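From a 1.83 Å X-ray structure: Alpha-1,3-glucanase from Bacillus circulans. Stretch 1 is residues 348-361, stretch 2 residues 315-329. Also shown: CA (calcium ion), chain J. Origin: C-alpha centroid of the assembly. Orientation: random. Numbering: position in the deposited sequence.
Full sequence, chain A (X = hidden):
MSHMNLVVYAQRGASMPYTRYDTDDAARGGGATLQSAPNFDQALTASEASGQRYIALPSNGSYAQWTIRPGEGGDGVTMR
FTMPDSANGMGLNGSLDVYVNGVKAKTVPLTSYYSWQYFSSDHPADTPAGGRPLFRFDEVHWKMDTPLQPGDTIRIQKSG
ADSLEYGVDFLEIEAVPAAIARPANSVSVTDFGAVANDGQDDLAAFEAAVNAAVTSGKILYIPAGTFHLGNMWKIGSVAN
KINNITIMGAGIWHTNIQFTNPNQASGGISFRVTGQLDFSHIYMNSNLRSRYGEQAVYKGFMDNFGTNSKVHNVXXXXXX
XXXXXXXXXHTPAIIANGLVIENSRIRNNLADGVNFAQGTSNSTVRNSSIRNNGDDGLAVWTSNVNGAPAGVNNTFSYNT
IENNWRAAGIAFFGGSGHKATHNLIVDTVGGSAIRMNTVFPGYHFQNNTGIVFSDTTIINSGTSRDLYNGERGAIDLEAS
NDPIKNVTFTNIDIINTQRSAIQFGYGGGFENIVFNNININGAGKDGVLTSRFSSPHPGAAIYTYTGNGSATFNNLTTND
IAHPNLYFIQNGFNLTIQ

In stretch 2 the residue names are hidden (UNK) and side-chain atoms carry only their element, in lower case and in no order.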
# COMPACT_ATOMS: atom_id res chain seq x y z
N ASN A 348 -0.43 -0.53 5.50
CA ASN A 348 -1.40 -0.86 6.55
C ASN A 348 -2.51 0.17 6.65
O ASN A 348 -2.97 0.51 7.75
CB ASN A 348 -0.69 -1.02 7.90
CG ASN A 348 0.53 -1.88 7.81
OD1 ASN A 348 0.46 -3.02 7.36
ND2 ASN A 348 1.67 -1.33 8.22
N ASN A 349 -2.96 0.69 5.52
CA ASN A 349 -4.12 1.56 5.51
C ASN A 349 -5.38 0.75 5.19
O ASN A 349 -5.31 -0.34 4.59
CB ASN A 349 -3.94 2.70 4.50
CG ASN A 349 -2.69 3.52 4.78
OD1 ASN A 349 -2.67 4.33 5.72
ND2 ASN A 349 -1.63 3.30 3.99
N LEU A 350 -6.52 1.27 5.64
CA LEU A 350 -7.79 0.55 5.54
C LEU A 350 -8.35 0.51 4.12
O LEU A 350 -9.22 -0.31 3.83
CB LEU A 350 -8.82 1.19 6.48
CG LEU A 350 -8.51 0.99 7.97
CD1 LEU A 350 -9.14 2.07 8.82
CD2 LEU A 350 -8.98 -0.41 8.43
N ALA A 351 -7.85 1.37 3.23
CA ALA A 351 -8.26 1.39 1.83
C ALA A 351 -7.05 1.72 0.95
O ALA A 351 -5.97 1.20 1.20
CB ALA A 351 -9.40 2.38 1.61
N ASP A 352 -7.21 2.60 -0.06
CA ASP A 352 -6.15 2.82 -1.05
C ASP A 352 -4.85 3.27 -0.40
O ASP A 352 -4.85 4.05 0.55
CB ASP A 352 -6.54 3.90 -2.06
CG ASP A 352 -7.85 3.61 -2.76
OD1 ASP A 352 -8.81 3.25 -2.06
OD2 ASP A 352 -7.91 3.80 -4.00
N GLY A 353 -3.72 2.82 -0.97
CA GLY A 353 -2.46 3.45 -0.63
C GLY A 353 -2.39 4.89 -1.12
O GLY A 353 -2.21 5.82 -0.33
N VAL A 354 -2.56 5.09 -2.43
CA VAL A 354 -2.59 6.41 -3.05
C VAL A 354 -3.67 6.40 -4.11
O VAL A 354 -3.71 5.50 -4.95
CB VAL A 354 -1.25 6.80 -3.71
CG1 VAL A 354 -1.38 8.20 -4.39
CG2 VAL A 354 -0.10 6.79 -2.72
N ASN A 355 -4.54 7.41 -4.09
CA ASN A 355 -5.48 7.61 -5.19
C ASN A 355 -5.30 9.01 -5.76
O ASN A 355 -5.44 10.00 -5.03
CB ASN A 355 -6.92 7.37 -4.74
CG ASN A 355 -7.87 7.16 -5.91
OD1 ASN A 355 -7.91 7.96 -6.85
ND2 ASN A 355 -8.61 6.07 -5.88
N PHE A 356 -4.98 9.08 -7.05
CA PHE A 356 -4.96 10.32 -7.82
C PHE A 356 -6.35 10.52 -8.42
O PHE A 356 -6.68 9.93 -9.45
CB PHE A 356 -3.92 10.24 -8.93
CG PHE A 356 -2.48 10.32 -8.46
CD1 PHE A 356 -2.17 10.82 -7.20
CD2 PHE A 356 -1.44 9.91 -9.29
CE1 PHE A 356 -0.84 10.90 -6.77
CE2 PHE A 356 -0.11 9.99 -8.87
CZ PHE A 356 0.19 10.50 -7.61
N ALA A 357 -7.18 11.36 -7.80
CA ALA A 357 -8.58 11.49 -8.19
C ALA A 357 -8.87 12.92 -8.66
O ALA A 357 -8.01 13.80 -8.62
CB ALA A 357 -9.50 11.10 -7.04
N GLN A 358 -10.11 13.14 -9.12
CA GLN A 358 -10.60 14.50 -9.37
C GLN A 358 -9.70 15.28 -10.32
O GLN A 358 -9.43 16.47 -10.11
CB GLN A 358 -10.77 15.26 -8.05
CG GLN A 358 -12.01 14.87 -7.27
CD GLN A 358 -13.26 15.25 -8.02
OE1 GLN A 358 -13.82 14.45 -8.77
NE2 GLN A 358 -13.69 16.50 -7.84
N GLY A 359 -9.22 14.61 -11.36
CA GLY A 359 -8.43 15.27 -12.38
C GLY A 359 -6.97 15.48 -12.06
O GLY A 359 -6.29 16.17 -12.82
N THR A 360 -6.49 14.95 -10.94
CA THR A 360 -5.05 14.91 -10.68
C THR A 360 -4.32 14.43 -11.92
O THR A 360 -4.67 13.39 -12.49
CB THR A 360 -4.76 13.98 -9.51
OG1 THR A 360 -5.45 14.43 -8.33
CG2 THR A 360 -3.26 13.91 -9.25
N SER A 361 -3.31 15.19 -12.35
CA SER A 361 -2.65 14.96 -13.63
C SER A 361 -1.14 15.12 -13.50
O SER A 361 -0.63 15.76 -12.57
CB SER A 361 -3.16 15.94 -14.71
OG SER A 361 -4.54 15.71 -14.98
N UNK A 315 6.56 8.11 5.99
CA UNK A 315 6.17 6.77 6.43
C UNK A 315 4.80 6.94 7.07
O UNK A 315 4.69 7.59 8.12
c UNK A 315 10.05 3.21 9.59
c UNK A 315 9.52 1.92 9.65
c UNK A 315 8.29 1.61 9.12
c UNK A 315 7.58 2.65 8.50
c UNK A 315 6.06 3.91 7.44
c UNK A 315 9.33 4.25 8.98
c UNK A 315 7.10 4.75 7.73
n UNK A 315 6.35 2.64 7.90
c UNK A 315 7.20 6.22 7.41
c UNK A 315 8.08 3.96 8.42
N UNK A 316 3.75 6.43 6.43
CA UNK A 316 2.38 6.65 6.92
C UNK A 316 1.63 5.33 6.94
O UNK A 316 1.74 4.51 6.02
c UNK A 316 1.62 7.70 6.08
c UNK A 316 2.32 9.05 6.18
c UNK A 316 1.46 7.25 4.63
N UNK A 317 0.87 5.11 8.02
CA UNK A 317 0.13 3.86 8.14
C UNK A 317 -1.12 4.07 8.98
O UNK A 317 -1.22 5.00 9.78
c UNK A 317 2.62 1.89 10.49
c UNK A 317 1.67 3.02 10.06
c UNK A 317 1.00 2.74 8.73
o UNK A 317 2.70 0.85 9.80
o UNK A 317 3.30 2.05 11.53
N UNK A 318 -2.07 3.14 8.80
CA UNK A 318 -3.30 3.04 9.58
C UNK A 318 -4.29 4.16 9.30
O UNK A 318 -5.20 4.40 10.09
n UNK A 318 -0.79 0.08 11.60
c UNK A 318 -2.01 1.90 11.43
c UNK A 318 -2.99 2.97 11.08
c UNK A 318 -1.85 0.64 10.94
c UNK A 318 -0.31 0.95 12.47
n UNK A 318 -1.03 2.06 12.39
N UNK A 319 -4.15 4.84 8.16
CA UNK A 319 -5.15 5.84 7.79
C UNK A 319 -6.21 5.20 6.91
O UNK A 319 -6.12 4.04 6.52
c UNK A 319 -4.47 7.02 7.09
c UNK A 319 -3.38 9.60 9.66
c UNK A 319 -2.26 7.53 8.18
c UNK A 319 -1.47 8.26 9.05
c UNK A 319 -2.03 9.29 9.81
c UNK A 319 -4.16 8.86 8.77
c UNK A 319 -3.60 7.83 8.02
N UNK A 320 -7.26 5.98 6.61
CA UNK A 320 -8.28 5.51 5.69
C UNK A 320 -7.67 5.17 4.34
O UNK A 320 -7.90 4.09 3.79
c UNK A 320 -10.41 6.27 4.48
c UNK A 320 -11.33 7.45 4.23
c UNK A 320 -9.36 6.58 5.53
o UNK A 320 -12.39 7.25 3.60
o UNK A 320 -10.99 8.57 4.67
N UNK A 321 -6.89 6.10 3.80
CA UNK A 321 -5.99 5.89 2.68
C UNK A 321 -4.68 6.57 3.05
O UNK A 321 -4.66 7.48 3.89
s UNK A 321 -8.18 6.05 0.89
c UNK A 321 -6.51 6.50 1.37
N UNK A 322 -3.59 6.16 2.40
CA UNK A 322 -2.33 6.86 2.60
C UNK A 322 -2.43 8.29 2.09
O UNK A 322 -2.18 9.25 2.83
N UNK A 323 -2.78 8.43 0.81
CA UNK A 323 -2.98 9.70 0.12
C UNK A 323 -4.30 9.67 -0.62
O UNK A 323 -4.59 8.71 -1.33
c UNK A 323 0.02 11.49 -0.42
c UNK A 323 1.29 11.75 0.07
c UNK A 323 -1.88 9.95 -0.94
c UNK A 323 -0.51 10.22 -0.37
c UNK A 323 0.24 9.20 0.19
c UNK A 323 2.04 10.73 0.63
c UNK A 323 1.52 9.45 0.69
N UNK A 324 -5.08 10.75 -0.52
CA UNK A 324 -6.21 10.95 -1.43
C UNK A 324 -6.07 12.33 -2.07
O UNK A 324 -6.37 13.35 -1.43
c UNK A 324 -11.04 8.98 -3.84
c UNK A 324 -8.68 10.73 -1.71
c UNK A 324 -9.26 9.53 -2.23
c UNK A 324 -10.80 7.65 -3.59
c UNK A 324 -10.26 9.92 -3.15
c UNK A 324 -7.56 10.81 -0.72
c UNK A 324 -9.32 11.78 -2.33
n UNK A 324 -10.27 11.29 -3.20
c UNK A 324 -9.82 7.24 -2.69
c UNK A 324 -9.04 8.17 -2.00
N UNK A 325 -5.59 12.37 -3.31
CA UNK A 325 -5.29 13.63 -3.98
C UNK A 325 -6.52 14.03 -4.78
O UNK A 325 -6.89 13.36 -5.74
c UNK A 325 -4.05 13.50 -4.88
c UNK A 325 -2.91 12.90 -4.06
c UNK A 325 -3.64 14.87 -5.44
N UNK A 326 -7.17 15.12 -4.37
CA UNK A 326 -8.36 15.54 -5.08
C UNK A 326 -9.12 16.66 -4.41
O UNK A 326 -9.30 16.66 -3.18
N UNK A 327 -9.59 17.60 -5.21
CA UNK A 327 -10.33 18.75 -4.72
C UNK A 327 -11.83 18.47 -4.73
O UNK A 327 -12.38 18.08 -5.77
c UNK A 327 -10.06 19.98 -5.58
c UNK A 327 -10.94 21.14 -5.18
o UNK A 327 -10.93 21.50 -3.98
o UNK A 327 -11.64 21.69 -6.06
N UNK A 328 -12.48 18.71 -3.59
CA UNK A 328 -13.93 18.66 -3.50
C UNK A 328 -14.52 19.98 -3.02
O UNK A 328 -15.73 20.04 -2.75
c UNK A 328 -12.56 15.76 -2.68
c UNK A 328 -13.82 16.20 -3.07
c UNK A 328 -14.53 15.44 -3.99
o UNK A 328 -12.26 12.65 -4.55
c UNK A 328 -14.03 14.26 -4.48
c UNK A 328 -12.04 14.57 -3.16
c UNK A 328 -12.78 13.83 -4.06
c UNK A 328 -14.36 17.51 -2.57
N UNK A 329 -13.72 21.03 -2.94
CA UNK A 329 -14.15 22.27 -2.31
C UNK A 329 -14.38 23.42 -3.29
O UNK A 329 -14.88 24.47 -2.88
c UNK A 329 -13.14 22.71 -1.25
CA CA J . -10.19 2.36 -3.74
O HOH W 1 -8.61 17.78 -7.98
O HOH W 2 -11.99 1.43 -4.49
O HOH W 3 -11.51 4.20 -4.04
O HOH W 4 -11.44 3.18 -2.00
O HOH W 5 -9.28 2.42 -5.59

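Position 315 carries one carbon and then fused five- and six-membered rings holding eight carbons and one nitrogen, which is tryptophan; Trp315 makes no contact with stretch 1. Position 316 has three carbons, one bearing the other two: Val316, whose apolar, branched side chain fits a buried strand position. At 317 three carbons end in two oxygens, one of them 2.9 Å from Asn348 ND2. This is glutamate, and Glu317 OE1 accepts a hydrogen bond from that amide.

Position 318 shows one carbon and a five-membered ring of three carbons and two nitrogens, a histidine. His318 CD2 lies 3.7 Å from Asn348 CB, while both ring nitrogens find partners elsewhere in the structure. Position 319 has one carbon and a six-carbon ring without oxygen: Phe319. Its backbone does the polar work, N donating to Asn349 OD1 (2.9 Å) and O accepting from Leu350 N (2.9 Å). At 320, three carbons and two terminal oxygens give Glu320, its CA-to-CB bond pointing away from stretch 1 and its OE1 hydrogen-bonded elsewhere in the structure.

Position 321 has one carbon and one sulfur. Cys321 SG packs 3.9 Å from Ala351 CB, a small apolar fit. Position 322 has no side-chain atoms, hence Gly322; a CB here would lie 2.5 Å from Gly353 O, a clash.

Position 323, one carbon and a six-carbon ring, is Phe323, whose CD1 meets Val354 CG2 at 3.8 Å. Position 324 again has fused rings with eight carbons and one nitrogen. The six-membered ring of Trp324 receives Asn355 CB over its face, 3.8 Å from the centroid, a CH-pi contact. Position 325 is a carbon carrying two others: Val325, with CG2 3.8 Å from Phe356 CD1 at the ring edge.

Position 326 lacks a side chain; at Gly326 a CB would sit tightly, 3.3 Å from Gln358 CB. Position 327, two carbons and two oxygens, is Asp327. Its short acidic side chain braces its own loop, OD1 accepting from the backbone N of position 329 (3.0 Å), while Asp327 O accepts from Gln358 NE2 (2.9 Å). Position 328 is a six-carbon ring on one carbon, bearing an oxygen: Tyr328. Its CZ lies 3.5 Å from Gln358 CG, and its OH accepts from Trp324 NE1 (2.8 Å). Position 329, a single carbon, is Ala329, beyond reach of stretch 1.

The contact is built on parallel strands. Asn355 N donates to Phe323 O (3.1 Å), Val325 N to Asn355 O (2.9 Å), and Ala357 N to Val325 O (2.9 Å). Phe323 and Val325 share one sheet face with Val354 and Phe356, making an apolar layer; Trp324 and Asn355 share the other. Asp352 binds calcium through both carboxylate oxygens.

Stretch 2 (315-329) WVEHFECGFWVGDYA
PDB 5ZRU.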